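Local coordinates for probable porin (Pseudomonas aeruginosa, PDB 4FSO), which probably forms a beta-barrel channel of the outer membrane porin (Opr) family, letting solutes cross the outer membrane, at residues L262-A267 / A277-M282; L298-Q303 / R336-D341; L208-G213 / R222-V227; D125-K130 / A195-Y200. One frame throughout, in Å; residues are numbered along the deposited sequence.

Contact 1: residues L262-A267 / A277-M282; sequences LSLLLA and AGWQRM. With C8E ((hydroxyethyloxy)tri(ethyloxy)octane), chain F.
Segments 262-267 and 277-282 run antiparallel, their axes 4.7 Å apart at closest approach and 178° between directions, with Leu-262/Arg-281, Leu-264/Trp-279 and Leu-266/Ala-277 as the hydrogen-bonded pairs. Each of these pairs makes both of its backbone bonds. The straightest is Leu-262 N to Arg-281 O, 2.9 Å long with 178° at the hydrogen and a donor nearly along the C=O axis. Ser-263/Gln-280 and Leu-265/Gly-278 are the non-hydrogen-bonded pairs between them.

The face with Leu-262, Leu-264, Leu-266, Ala-277, Trp-279 and Arg-281 is largely apolar. Trp-279 holds CG anti to its backbone N (chi1 168°), and Leu-264 meets the indole at its edge, near the ring plane, CD2 lying 4.4 Å from CE3 of Trp-279. A detergent chain runs along the same face: its C11 is 3.5 Å from Trp-279 CB, and its C7 is 3.6 Å from Ala-277 CB.

On the other face Gln-280 extends its chain past Ser-263, OE1 standing 3.9 Å from Ser-263 CB. Its polar end is held by the loop beyond: OE1 accepts from Asn-300 N, and NE2 donates to the carbonyls of Asp-306 and Phe-307. Ser-263 OG likewise bonds Ala-299 N. A largely apolar face that meets detergent, backed by a face whose Ser-263 and Gln-280 bond an inner loop, fits a beta hairpin in the wall of an outer-membrane porin barrel.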
loop_
_atom_site.group_PDB
_atom_site.type_symbol
_atom_site.label_atom_id
_atom_site.label_comp_id
_atom_site.label_asym_id
_atom_site.label_seq_id
_atom_site.Cartn_x
_atom_site.Cartn_y
_atom_site.Cartn_z
ATOM N N LEU A 262 -1.321 16.239 0.959
ATOM C CA LEU A 262 -0.420 16.285 2.087
ATOM C C LEU A 262 -0.925 15.412 3.224
ATOM O O LEU A 262 -2.095 15.458 3.580
ATOM C CB LEU A 262 -0.251 17.729 2.550
ATOM C CG LEU A 262 0.729 17.948 3.696
ATOM C CD1 LEU A 262 1.982 17.163 3.469
ATOM C CD2 LEU A 262 1.059 19.431 3.834
ATOM N N SER A 263 -0.049 14.591 3.782
ATOM C CA SER A 263 -0.392 13.916 5.025
ATOM C C SER A 263 0.760 13.872 5.981
ATOM O O SER A 263 1.945 13.802 5.603
ATOM C CB SER A 263 -0.969 12.507 4.817
ATOM O OG SER A 263 0.030 11.540 4.550
ATOM N N LEU A 264 0.386 13.913 7.244
ATOM C CA LEU A 264 1.344 13.898 8.322
ATOM C C LEU A 264 0.826 12.961 9.412
ATOM O O LEU A 264 -0.306 13.090 9.903
ATOM C CB LEU A 264 1.540 15.308 8.853
ATOM C CG LEU A 264 2.327 15.461 10.148
ATOM C CD1 LEU A 264 3.781 15.022 9.968
ATOM C CD2 LEU A 264 2.238 16.904 10.564
ATOM N N LEU A 265 1.650 11.991 9.766
ATOM C CA LEU A 265 1.314 11.114 10.860
ATOM C C LEU A 265 2.407 11.209 11.929
ATOM O O LEU A 265 3.607 11.192 11.630
ATOM C CB LEU A 265 1.134 9.687 10.350
ATOM C CG LEU A 265 0.704 8.616 11.360
ATOM C CD1 LEU A 265 -0.813 8.517 11.497
ATOM C CD2 LEU A 265 1.303 7.271 10.965
ATOM N N LEU A 266 1.968 11.339 13.175
ATOM C CA LEU A 266 2.845 11.374 14.342
ATOM C C LEU A 266 2.501 10.237 15.310
ATOM O O LEU A 266 1.323 10.016 15.619
ATOM C CB LEU A 266 2.669 12.698 15.075
ATOM C CG LEU A 266 3.637 13.833 14.790
ATOM C CD1 LEU A 266 4.059 13.845 13.331
ATOM C CD2 LEU A 266 2.948 15.126 15.172
ATOM N N ALA A 267 3.507 9.512 15.792
ATOM C CA ALA A 267 3.228 8.474 16.779
ATOM C C ALA A 267 4.182 8.524 17.957
ATOM O O ALA A 267 5.341 8.961 17.844
ATOM C CB ALA A 267 3.232 7.116 16.162
ATOM N N ALA A 277 -1.612 10.214 15.849
ATOM C CA ALA A 277 -2.457 11.305 15.397
ATOM C C ALA A 277 -2.060 11.659 13.967
ATOM O O ALA A 277 -0.893 11.840 13.680
ATOM C CB ALA A 277 -2.297 12.496 16.305
ATOM N N GLY A 278 -3.036 11.744 13.073
ATOM C CA GLY A 278 -2.754 12.025 11.686
ATOM C C GLY A 278 -3.553 13.195 11.156
ATOM O O GLY A 278 -4.631 13.499 11.649
ATOM N N TRP A 279 -3.003 13.848 10.147
ATOM C CA TRP A 279 -3.645 14.968 9.510
ATOM C C TRP A 279 -3.439 14.859 8.000
ATOM O O TRP A 279 -2.328 14.631 7.527
ATOM C CB TRP A 279 -3.023 16.270 10.006
ATOM C CG TRP A 279 -3.447 17.454 9.188
ATOM C CD1 TRP A 279 -4.719 17.771 8.830
ATOM C CD2 TRP A 279 -2.609 18.466 8.626
ATOM N NE1 TRP A 279 -4.734 18.906 8.071
ATOM C CE2 TRP A 279 -3.452 19.363 7.935
ATOM C CE3 TRP A 279 -1.235 18.710 8.641
ATOM C CZ2 TRP A 279 -2.958 20.485 7.261
ATOM C CZ3 TRP A 279 -0.757 19.830 7.983
ATOM C CH2 TRP A 279 -1.615 20.698 7.302
ATOM N N GLN A 280 -4.511 15.034 7.243
ATOM C CA GLN A 280 -4.447 14.833 5.820
ATOM C C GLN A 280 -5.233 15.941 5.136
ATOM O O GLN A 280 -6.294 16.331 5.616
ATOM C CB GLN A 280 -5.044 13.473 5.472
ATOM C CG GLN A 280 -5.057 13.137 3.988
ATOM C CD GLN A 280 -5.212 11.640 3.729
ATOM O OE1 GLN A 280 -4.418 10.823 4.210
ATOM N NE2 GLN A 280 -6.244 11.277 2.979
ATOM N N ARG A 281 -4.704 16.441 4.020
ATOM C CA ARG A 281 -5.369 17.471 3.255
ATOM C C ARG A 281 -5.126 17.392 1.749
ATOM O O ARG A 281 -4.001 17.185 1.266
ATOM C CB ARG A 281 -5.009 18.855 3.773
ATOM C CG ARG A 281 -5.582 19.976 2.919
ATOM C CD ARG A 281 -5.516 21.286 3.649
ATOM N NE ARG A 281 -6.079 22.350 2.833
ATOM C CZ ARG A 281 -6.461 23.523 3.310
ATOM N NH1 ARG A 281 -6.343 23.780 4.600
ATOM N NH2 ARG A 281 -6.960 24.430 2.491
ATOM N N MET A 282 -6.226 17.565 1.024
ATOM C CA MET A 282 -6.292 17.530 -0.424
ATOM C C MET A 282 -6.524 18.959 -0.935
ATOM O O MET A 282 -7.359 19.714 -0.381
ATOM C CB MET A 282 -7.489 16.652 -0.805
ATOM C CG MET A 282 -7.217 15.420 -1.659
ATOM S SD MET A 282 -6.099 14.161 -1.012
ATOM C CE MET A 282 -6.497 14.157 0.733
HETATM C C3 C8E F . -2.891 13.575 20.490
HETATM C C4 C8E F . -4.078 14.534 20.449
HETATM C C5 C8E F . -5.064 14.154 19.344
HETATM C C6 C8E F . -5.031 15.133 18.175
HETATM C C7 C8E F . -5.329 14.422 16.857
HETATM C C8 C8E F . -5.427 15.455 15.739
HETATM O O9 C8E F . -4.491 15.270 14.689
HETATM C C10 C8E F . -3.338 16.091 14.758
HETATM C C11 C8E F . -2.502 15.886 13.490
HETATM O O12 C8E F . -1.152 15.617 13.795
#

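Contact 2: residues L298-Q303 / R336-D341; sequences LANYLQ and RYVNGD. With C8E ((hydroxyethyloxy)tri(ethyloxy)octane), chain G.
One face of the Arg-336 guanidinium is covered by Leu-302, whose CG sits 3.5 Å above the plane, offset toward the rim and 3.6 Å from Arg-336 NE. Tyr-301 O and Gln-303 N come up obliquely, the latter 3.6 Å from Arg-336 NH2, without bonding across the contact. Arg-336 starts with CG in the crowded position between backbone N and carbonyl carbon (chi1 64°) and then runs extended to NE, so it reaches Leu-302 tip to tip. Asp-357 OD2 forms a salt bridge with Arg-336 NE and also accepts from Gln-303 N, tying loop and arginine to one carboxylate; Arg-318 brings a like charge near.

Val-338 carries the apolar half: its CG2 is 3.5 Å from Leu-302 CD2, while CG1 lies 3.8 Å from Asn-300 ND2. That amide is fixed elsewhere, ND2 to Ser-314 OG and OD1 to Gln-316 NE2. The loop bends here in a type I turn from Leu-298 to Tyr-301, closed by Tyr-301 N to Leu-298 O at 3.2 Å. Asn-339 and Asp-341 touch a detergent molecule instead.

A loop folded against the inward-facing residues of a wall strand, with arginine among them, is consistent with the narrowed, basic pore of OprD-family channels.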
loop_
_atom_site.group_PDB
_atom_site.type_symbol
_atom_site.label_atom_id
_atom_site.label_comp_id
_atom_site.label_asym_id
_atom_site.label_seq_id
_atom_site.Cartn_x
_atom_site.Cartn_y
_atom_site.Cartn_z
ATOM N N LEU A 298 -1.077 7.340 1.867
ATOM C CA LEU A 298 -1.442 8.481 2.708
ATOM C C LEU A 298 -1.714 8.042 4.142
ATOM O O LEU A 298 -2.098 6.908 4.376
ATOM C CB LEU A 298 -2.671 9.183 2.127
ATOM C CG LEU A 298 -2.469 9.822 0.750
ATOM C CD1 LEU A 298 -3.822 10.081 0.082
ATOM C CD2 LEU A 298 -1.638 11.145 0.872
ATOM N N ALA A 299 -1.521 8.951 5.092
ATOM C CA ALA A 299 -1.772 8.694 6.513
ATOM C C ALA A 299 -3.184 8.231 6.829
ATOM O O ALA A 299 -3.381 7.420 7.746
ATOM C CB ALA A 299 -1.444 9.928 7.344
ATOM N N ASN A 300 -4.162 8.767 6.098
ATOM C CA ASN A 300 -5.551 8.388 6.330
ATOM C C ASN A 300 -6.097 7.353 5.342
ATOM O O ASN A 300 -7.305 7.280 5.101
ATOM C CB ASN A 300 -6.463 9.621 6.430
ATOM C CG ASN A 300 -6.074 10.535 7.572
ATOM O OD1 ASN A 300 -5.218 10.197 8.388
ATOM N ND2 ASN A 300 -6.713 11.705 7.643
ATOM N N TYR A 301 -5.212 6.554 4.765
ATOM C CA TYR A 301 -5.698 5.392 4.025
ATOM C C TYR A 301 -6.157 4.324 5.002
ATOM O O TYR A 301 -5.354 3.735 5.711
ATOM C CB TYR A 301 -4.663 4.790 3.082
ATOM C CG TYR A 301 -5.213 3.526 2.455
ATOM C CD1 TYR A 301 -6.360 3.570 1.658
ATOM C CD2 TYR A 301 -4.634 2.289 2.697
ATOM C CE1 TYR A 301 -6.888 2.419 1.100
ATOM C CE2 TYR A 301 -5.155 1.130 2.134
ATOM C CZ TYR A 301 -6.280 1.198 1.331
ATOM O OH TYR A 301 -6.803 0.038 0.765
ATOM N N LEU A 302 -7.457 4.081 5.015
ATOM C CA LEU A 302 -8.082 3.185 5.982
ATOM C C LEU A 302 -8.593 1.926 5.284
ATOM O O LEU A 302 -8.309 1.716 4.111
ATOM C CB LEU A 302 -9.202 3.914 6.747
ATOM C CG LEU A 302 -8.713 4.294 8.137
ATOM C CD1 LEU A 302 -7.483 5.205 8.056
ATOM C CD2 LEU A 302 -9.819 4.897 9.012
ATOM N N GLN A 303 -9.343 1.092 6.000
ATOM C CA GLN A 303 -9.756 -0.209 5.464
ATOM C C GLN A 303 -10.663 -0.038 4.256
ATOM O O GLN A 303 -10.531 -0.760 3.258
ATOM C CB GLN A 303 -10.443 -1.026 6.540
ATOM C CG GLN A 303 -10.629 -2.512 6.239
ATOM C CD GLN A 303 -11.469 -3.196 7.316
ATOM O OE1 GLN A 303 -11.243 -2.999 8.523
ATOM N NE2 GLN A 303 -12.466 -3.969 6.887
ATOM N N ARG A 336 -8.752 2.634 15.025
ATOM C CA ARG A 336 -8.496 3.974 14.526
ATOM C C ARG A 336 -9.755 4.622 14.005
ATOM O O ARG A 336 -10.748 3.953 13.671
ATOM C CB ARG A 336 -7.391 3.977 13.470
ATOM C CG ARG A 336 -7.786 3.206 12.266
ATOM C CD ARG A 336 -6.640 2.957 11.374
ATOM N NE ARG A 336 -7.038 2.032 10.324
ATOM C CZ ARG A 336 -6.261 1.693 9.313
ATOM N NH1 ARG A 336 -5.046 2.217 9.218
ATOM N NH2 ARG A 336 -6.707 0.839 8.407
ATOM N N TYR A 337 -9.699 5.942 13.955
ATOM C CA TYR A 337 -10.864 6.739 13.651
ATOM C C TYR A 337 -10.439 7.928 12.805
ATOM O O TYR A 337 -9.510 8.662 13.152
ATOM C CB TYR A 337 -11.543 7.212 14.951
ATOM C CG TYR A 337 -12.679 8.151 14.668
ATOM C CD1 TYR A 337 -13.903 7.664 14.221
ATOM C CD2 TYR A 337 -12.517 9.528 14.784
ATOM C CE1 TYR A 337 -14.943 8.513 13.917
ATOM C CE2 TYR A 337 -13.555 10.389 14.484
ATOM C CZ TYR A 337 -14.769 9.876 14.054
ATOM O OH TYR A 337 -15.818 10.718 13.762
ATOM N N VAL A 338 -11.121 8.127 11.689
ATOM C CA VAL A 338 -10.810 9.267 10.841
ATOM C C VAL A 338 -12.078 10.062 10.626
ATOM O O VAL A 338 -13.127 9.504 10.339
ATOM C CB VAL A 338 -10.160 8.834 9.477
ATOM C CG1 VAL A 338 -10.043 10.034 8.511
ATOM C CG2 VAL A 338 -8.818 8.198 9.715
ATOM N N ASN A 339 -11.978 11.375 10.792
ATOM C CA ASN A 339 -13.075 12.283 10.484
ATOM C C ASN A 339 -12.696 13.150 9.297
ATOM O O ASN A 339 -11.650 13.792 9.340
ATOM C CB ASN A 339 -13.341 13.190 11.672
ATOM C CG ASN A 339 -14.612 13.983 11.514
ATOM O OD1 ASN A 339 -15.558 13.523 10.883
ATOM N ND2 ASN A 339 -14.642 15.184 12.082
ATOM N N GLY A 340 -13.532 13.169 8.254
ATOM C CA GLY A 340 -13.308 14.017 7.097
ATOM C C GLY A 340 -14.432 14.971 6.717
ATOM O O GLY A 340 -15.623 14.649 6.779
ATOM N N ASP A 341 -14.054 16.173 6.311
ATOM C CA ASP A 341 -15.025 17.084 5.710
ATOM C C ASP A 341 -14.407 17.886 4.582
ATOM O O ASP A 341 -13.359 17.488 4.029
ATOM C CB ASP A 341 -15.690 18.006 6.738
ATOM C CG ASP A 341 -14.695 18.696 7.662
ATOM O OD1 ASP A 341 -13.647 19.196 7.185
ATOM O OD2 ASP A 341 -14.983 18.743 8.882
HETATM C C1 C8E G . -4.905 19.333 19.043
HETATM C C2 C8E G . -5.434 19.625 17.640
HETATM C C3 C8E G . -6.258 18.477 17.048
HETATM C C4 C8E G . -7.212 18.972 15.959
HETATM C C5 C8E G . -7.226 18.122 14.685
HETATM C C6 C8E G . -6.382 18.717 13.561
HETATM C C7 C8E G . -6.976 18.414 12.193
HETATM C C8 C8E G . -7.510 19.701 11.568
HETATM O O9 C8E G . -8.114 19.419 10.324
HETATM C C10 C8E G . -9.121 18.436 10.432
HETATM C C11 C8E G . -10.235 18.746 9.442
HETATM O O12 C8E G . -11.382 18.009 9.794
HETATM C C13 C8E G . -12.393 18.830 10.353
HETATM C C14 C8E G . -13.252 18.047 11.346
#

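Contact 3: residues L208-G213 / R222-V227; sequences LQYAQG and RYLGAV
Backbone bonding fixes the register of segments 208-213 and 222-227, antiparallel at 165°: Gln-209/Gly-225 and Ala-211/Tyr-223 are the hydrogen-bonded pairs, each with both bonds made. Gly-225 N to Gln-209 O, 2.8 Å, falls on a lone pair in the carbonyl plane.

Among the side chains, one hydrogen bond crosses the strands. Tyr-223 OH donates to Gln-209 OE1 at 2.8 Å, approaching 38° out of the amide plane, while OE1 lies in the plane of the ring at its edge. Amide and ring stand 87° apart, and they meet over Gly-225, where no side chain intervenes. On the opposite face Tyr-210 OH donates to Gln-212 OE1, 2.5 Å away on its own strand.

Van der Waals packing accompanies both rings. Leu-224 CD1 touches the Tyr-210 ring at its edge, 3.3 Å from Tyr-210 CD1, and the Tyr-210 OH end rests on the aliphatic part of Arg-222, 3.6 Å from Arg-222 CD. Ala-211 CB is 4.1 Å from Tyr-223 CD2.

The hairpin lies between strands 193-203 and 236-248. Arg-222 makes a salt bridge to Asp-245 of the latter, whose Phe-244 ring meets that of Tyr-223, and inside the barrel Pro-127, Leu-128 and Tyr-297 pack on Tyr-223; Ala-226 touches detergent.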
loop_
_atom_site.group_PDB
_atom_site.type_symbol
_atom_site.label_atom_id
_atom_site.label_comp_id
_atom_site.label_asym_id
_atom_site.label_seq_id
_atom_site.Cartn_x
_atom_site.Cartn_y
_atom_site.Cartn_z
ATOM N N LEU A 208 14.889 10.939 3.872
ATOM C CA LEU A 208 14.311 11.901 2.944
ATOM C C LEU A 208 14.002 11.185 1.647
ATOM O O LEU A 208 14.726 10.286 1.240
ATOM C CB LEU A 208 15.291 13.061 2.686
ATOM C CG LEU A 208 15.124 14.312 3.544
ATOM C CD1 LEU A 208 14.789 13.930 4.982
ATOM C CD2 LEU A 208 16.394 15.117 3.492
ATOM N N GLN A 209 12.927 11.584 0.993
ATOM C CA GLN A 209 12.480 10.850 -0.167
ATOM C C GLN A 209 11.976 11.756 -1.266
ATOM O O GLN A 209 11.085 12.566 -1.052
ATOM C CB GLN A 209 11.340 9.933 0.215
ATOM C CG GLN A 209 11.681 8.804 1.134
ATOM C CD GLN A 209 10.518 7.817 1.216
ATOM O OE1 GLN A 209 9.433 8.145 1.721
ATOM N NE2 GLN A 209 10.725 6.619 0.680
ATOM N N TYR A 210 12.523 11.602 -2.457
ATOM C CA TYR A 210 11.933 12.256 -3.590
ATOM C C TYR A 210 11.586 11.182 -4.601
ATOM O O TYR A 210 12.339 10.233 -4.773
ATOM C CB TYR A 210 12.886 13.290 -4.212
ATOM C CG TYR A 210 12.302 13.899 -5.463
ATOM C CD1 TYR A 210 11.244 14.798 -5.383
ATOM C CD2 TYR A 210 12.761 13.541 -6.718
ATOM C CE1 TYR A 210 10.668 15.328 -6.508
ATOM C CE2 TYR A 210 12.183 14.067 -7.863
ATOM C CZ TYR A 210 11.140 14.966 -7.745
ATOM O OH TYR A 210 10.566 15.518 -8.860
ATOM N N ALA A 211 10.448 11.336 -5.269
ATOM C CA ALA A 211 10.079 10.435 -6.349
ATOM C C ALA A 211 9.228 11.138 -7.427
ATOM O O ALA A 211 8.596 12.164 -7.180
ATOM C CB ALA A 211 9.379 9.166 -5.798
ATOM N N GLN A 212 9.211 10.560 -8.622
ATOM C CA GLN A 212 8.665 11.234 -9.788
ATOM C C GLN A 212 8.267 10.211 -10.837
ATOM O O GLN A 212 8.948 9.196 -11.015
ATOM C CB GLN A 212 9.728 12.163 -10.335
ATOM C CG GLN A 212 9.480 12.714 -11.683
ATOM C CD GLN A 212 10.387 13.895 -11.941
ATOM O OE1 GLN A 212 11.116 14.333 -11.048
ATOM N NE2 GLN A 212 10.346 14.424 -13.157
ATOM N N GLY A 213 7.154 10.452 -11.520
ATOM C CA GLY A 213 6.749 9.540 -12.578
ATOM C C GLY A 213 5.284 9.714 -12.882
ATOM O O GLY A 213 4.689 10.729 -12.542
ATOM N N ARG A 222 4.576 13.957 -8.557
ATOM C CA ARG A 222 5.818 14.106 -7.816
ATOM C C ARG A 222 5.542 13.804 -6.349
ATOM O O ARG A 222 4.406 13.942 -5.866
ATOM C CB ARG A 222 6.357 15.538 -7.908
ATOM C CG ARG A 222 6.734 16.022 -9.295
ATOM C CD ARG A 222 7.459 17.379 -9.214
ATOM N NE ARG A 222 6.561 18.504 -8.937
ATOM C CZ ARG A 222 6.904 19.597 -8.254
ATOM N NH1 ARG A 222 8.126 19.727 -7.743
ATOM N NH2 ARG A 222 6.014 20.563 -8.072
ATOM N N TYR A 223 6.599 13.428 -5.639
ATOM C CA TYR A 223 6.480 13.038 -4.258
ATOM C C TYR A 223 7.678 13.468 -3.422
ATOM O O TYR A 223 8.812 13.300 -3.837
ATOM C CB TYR A 223 6.319 11.524 -4.171
ATOM C CG TYR A 223 6.515 10.985 -2.767
ATOM C CD1 TYR A 223 5.446 10.910 -1.875
ATOM C CD2 TYR A 223 7.770 10.552 -2.329
ATOM C CE1 TYR A 223 5.615 10.407 -0.581
ATOM C CE2 TYR A 223 7.955 10.062 -1.041
ATOM C CZ TYR A 223 6.875 9.986 -0.173
ATOM O OH TYR A 223 7.065 9.503 1.098
ATOM N N LEU A 224 7.405 13.993 -2.231
ATOM C CA LEU A 224 8.404 14.226 -1.194
ATOM C C LEU A 224 7.984 13.478 0.055
ATOM O O LEU A 224 6.829 13.526 0.438
ATOM C CB LEU A 224 8.481 15.692 -0.814
ATOM C CG LEU A 224 9.433 16.677 -1.475
ATOM C CD1 LEU A 224 9.622 16.345 -2.921
ATOM C CD2 LEU A 224 8.819 18.060 -1.345
ATOM N N GLY A 225 8.926 12.801 0.694
ATOM C CA GLY A 225 8.654 12.164 1.953
ATOM C C GLY A 225 9.704 12.490 2.985
ATOM O O GLY A 225 10.834 12.837 2.641
ATOM N N ALA A 226 9.325 12.387 4.254
ATOM C CA ALA A 226 10.291 12.415 5.344
ATOM C C ALA A 226 9.781 11.554 6.492
ATOM O O ALA A 226 8.707 11.794 7.021
ATOM C CB ALA A 226 10.572 13.855 5.806
ATOM N N VAL A 227 10.549 10.529 6.847
ATOM C CA VAL A 227 10.208 9.636 7.953
ATOM C C VAL A 227 11.322 9.634 8.967
ATOM O O VAL A 227 12.461 9.998 8.664
ATOM C CB VAL A 227 10.032 8.150 7.525
ATOM C CG1 VAL A 227 8.644 7.651 7.855
ATOM C CG2 VAL A 227 10.397 7.917 6.054
#

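Contact 4: residues D125-K130 / A195-Y200; sequences DMPLLK and AYQLDY
Asp-199 OD1 is the best-held polar atom, gripped by two amide donors. The first is Gln-197 NE2, two residues back on the same strand: it donates at 3.1 Å with 162° at the hydrogen, OD1 receives it on its syn lone pair, and the oxygen lies only 11° out of the Gln-197 amide plane. The second is Gln-209 NE2, from the adjoining strand 206-215.

Gln-197 has CG anti to its backbone N (chi1 178°) and an extended chain, which carries the amide in front of segment 125-130. With NE2 committed to Asp-199, OE1 is turned toward carbon: Met-126 CE lies 3.4 Å from Gln-197 OE1, and Pro-127 CD lies 3.8 Å from both Gln-197 OE1 and Gln-197 NE2. Met-126 slides past Gln-197 in the opposite direction, whereas the proline ring crosses it at about a right angle. Met-126 sets CG between its backbone N and carbonyl carbon and bends at chi3, bringing CE within 3.8 Å of Ala-195 CB; Leu-128 CD2 reaches the same methyl at 3.8 Å.

Segment 125-130 offers these groups from a type I turn, Met-126 to Leu-129, whose end residues are joined by the backbone bond Met-126 N to Leu-129 O, and Lys-130 NZ pairs with Asp-125 OD1 at 3.3 Å. No hydrogen bond joins the two segments; the inward-folded turn meets the wall by van der Waals contact, methyl on methyl at Ala-195 and carbon against amide at Gln-197, while the paired amide donors would tend to keep Asp-199 ionised.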
loop_
_atom_site.group_PDB
_atom_site.type_symbol
_atom_site.label_atom_id
_atom_site.label_comp_id
_atom_site.label_asym_id
_atom_site.label_seq_id
_atom_site.Cartn_x
_atom_site.Cartn_y
_atom_site.Cartn_z
ATOM N N ASP A 125 6.527 -1.974 -4.421
ATOM C CA ASP A 125 6.150 -1.361 -3.160
ATOM C C ASP A 125 6.920 -0.062 -2.962
ATOM O O ASP A 125 8.076 -0.076 -2.557
ATOM C CB ASP A 125 6.412 -2.306 -1.997
ATOM C CG ASP A 125 5.508 -2.033 -0.821
ATOM O OD1 ASP A 125 4.364 -1.578 -1.047
ATOM O OD2 ASP A 125 5.934 -2.281 0.325
ATOM N N MET A 126 6.270 1.063 -3.247
ATOM C CA MET A 126 6.942 2.369 -3.267
ATOM C C MET A 126 5.891 3.498 -3.258
ATOM O O MET A 126 4.745 3.256 -3.606
ATOM C CB MET A 126 7.840 2.461 -4.511
ATOM C CG MET A 126 7.157 2.037 -5.820
ATOM S SD MET A 126 7.860 2.852 -7.252
ATOM C CE MET A 126 7.830 4.596 -6.696
ATOM N N PRO A 127 6.274 4.729 -2.867
ATOM C CA PRO A 127 5.297 5.831 -2.729
ATOM C C PRO A 127 4.354 6.083 -3.919
ATOM O O PRO A 127 3.190 6.409 -3.692
ATOM C CB PRO A 127 6.196 7.053 -2.476
ATOM C CG PRO A 127 7.343 6.463 -1.718
ATOM C CD PRO A 127 7.620 5.169 -2.461
ATOM N N LEU A 128 4.836 5.936 -5.153
ATOM C CA LEU A 128 3.993 6.158 -6.322
ATOM C C LEU A 128 3.127 4.916 -6.641
ATOM O O LEU A 128 2.111 5.009 -7.342
ATOM C CB LEU A 128 4.858 6.604 -7.512
ATOM C CG LEU A 128 5.223 8.097 -7.707
ATOM C CD1 LEU A 128 5.300 8.899 -6.438
ATOM C CD2 LEU A 128 6.535 8.236 -8.430
ATOM N N LEU A 129 3.521 3.763 -6.100
ATOM C CA LEU A 129 2.760 2.519 -6.260
ATOM C C LEU A 129 2.948 1.554 -5.059
ATOM O O LEU A 129 3.935 0.802 -4.987
ATOM C CB LEU A 129 3.125 1.824 -7.591
ATOM C CG LEU A 129 2.128 0.860 -8.279
ATOM C CD1 LEU A 129 2.773 0.154 -9.468
ATOM C CD2 LEU A 129 1.499 -0.186 -7.351
ATOM N N LYS A 130 2.018 1.588 -4.111
ATOM C CA LYS A 130 1.997 0.591 -3.031
ATOM C C LYS A 130 1.183 -0.539 -3.571
ATOM O O LYS A 130 0.010 -0.334 -3.848
ATOM C CB LYS A 130 1.253 1.098 -1.782
ATOM C CG LYS A 130 1.929 2.209 -1.030
ATOM C CD LYS A 130 3.363 1.844 -0.674
ATOM C CE LYS A 130 3.494 1.035 0.618
ATOM N NZ LYS A 130 4.945 0.965 1.037
ATOM N N ALA A 195 8.389 5.450 -12.867
ATOM C CA ALA A 195 8.686 6.144 -11.619
ATOM C C ALA A 195 10.188 6.181 -11.475
ATOM O O ALA A 195 10.893 5.355 -12.059
ATOM C CB ALA A 195 8.059 5.450 -10.430
ATOM N N TYR A 196 10.683 7.158 -10.732
ATOM C CA TYR A 196 12.113 7.273 -10.488
ATOM C C TYR A 196 12.123 7.800 -9.095
ATOM O O TYR A 196 11.290 8.654 -8.765
ATOM C CB TYR A 196 12.789 8.281 -11.436
ATOM C CG TYR A 196 12.556 7.973 -12.903
ATOM C CD1 TYR A 196 11.436 8.474 -13.580
ATOM C CD2 TYR A 196 13.452 7.173 -13.616
ATOM C CE1 TYR A 196 11.219 8.182 -14.916
ATOM C CE2 TYR A 196 13.246 6.879 -14.962
ATOM C CZ TYR A 196 12.128 7.378 -15.602
ATOM O OH TYR A 196 11.934 7.072 -16.933
ATOM N N GLN A 197 13.047 7.311 -8.274
ATOM C CA GLN A 197 13.018 7.655 -6.866
ATOM C C GLN A 197 14.413 7.809 -6.285
ATOM O O GLN A 197 15.333 7.095 -6.654
ATOM C CB GLN A 197 12.210 6.588 -6.129
ATOM C CG GLN A 197 12.088 6.724 -4.620
ATOM C CD GLN A 197 11.318 5.545 -3.997
ATOM O OE1 GLN A 197 10.639 4.778 -4.703
ATOM N NE2 GLN A 197 11.436 5.389 -2.680
ATOM N N LEU A 198 14.561 8.744 -5.355
ATOM C CA LEU A 198 15.813 8.909 -4.631
ATOM C C LEU A 198 15.566 8.897 -3.119
ATOM O O LEU A 198 14.760 9.664 -2.618
ATOM C CB LEU A 198 16.486 10.206 -5.072
ATOM C CG LEU A 198 17.975 10.354 -4.776
ATOM C CD1 LEU A 198 18.503 11.528 -5.556
ATOM C CD2 LEU A 198 18.261 10.565 -3.292
ATOM N N ASP A 199 16.280 8.038 -2.402
ATOM C CA ASP A 199 16.141 7.913 -0.942
ATOM C C ASP A 199 17.420 8.337 -0.229
ATOM O O ASP A 199 18.449 7.683 -0.372
ATOM C CB ASP A 199 15.853 6.459 -0.544
ATOM C CG ASP A 199 14.473 5.996 -0.960
ATOM O OD1 ASP A 199 13.542 6.830 -0.891
ATOM O OD2 ASP A 199 14.324 4.804 -1.351
ATOM N N TYR A 200 17.365 9.413 0.549
ATOM C CA TYR A 200 18.552 9.879 1.265
ATOM C C TYR A 200 18.353 9.611 2.737
ATOM O O TYR A 200 17.432 10.154 3.344
ATOM C CB TYR A 200 18.747 11.364 1.026
ATOM C CG TYR A 200 19.988 11.966 1.668
ATOM C CD1 TYR A 200 21.045 11.168 2.103
ATOM C CD2 TYR A 200 20.098 13.343 1.835
ATOM C CE1 TYR A 200 22.172 11.735 2.691
ATOM C CE2 TYR A 200 21.211 13.911 2.410
ATOM C CZ TYR A 200 22.245 13.114 2.837
ATOM O OH TYR A 200 23.346 13.710 3.413
#

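Along the chain contact 4 comes first, then contacts 3, 1 and 2, each closing before the next opens. They form two close pairs: the centres of contacts 3 and 4 are 7 Å apart, those of contacts 1 and 2 are 9 Å apart, and every other separation is 16 to 22 Å. Neighbouring strands 193-203 and 206-215 join the first pair through backbone bonds such as Tyr-196 N to Gln-212 O. Successive antiparallel pairing continues through strand 236-248 to contact 1 and through 313-322 to 331-344. Contacts 1 and 3 build the wall; contacts 2 and 4 are where inward-folded chain packs on it. Strands 129-131 and 294-295 pair, connecting those inner pieces, consistent with a channel narrowed from inside.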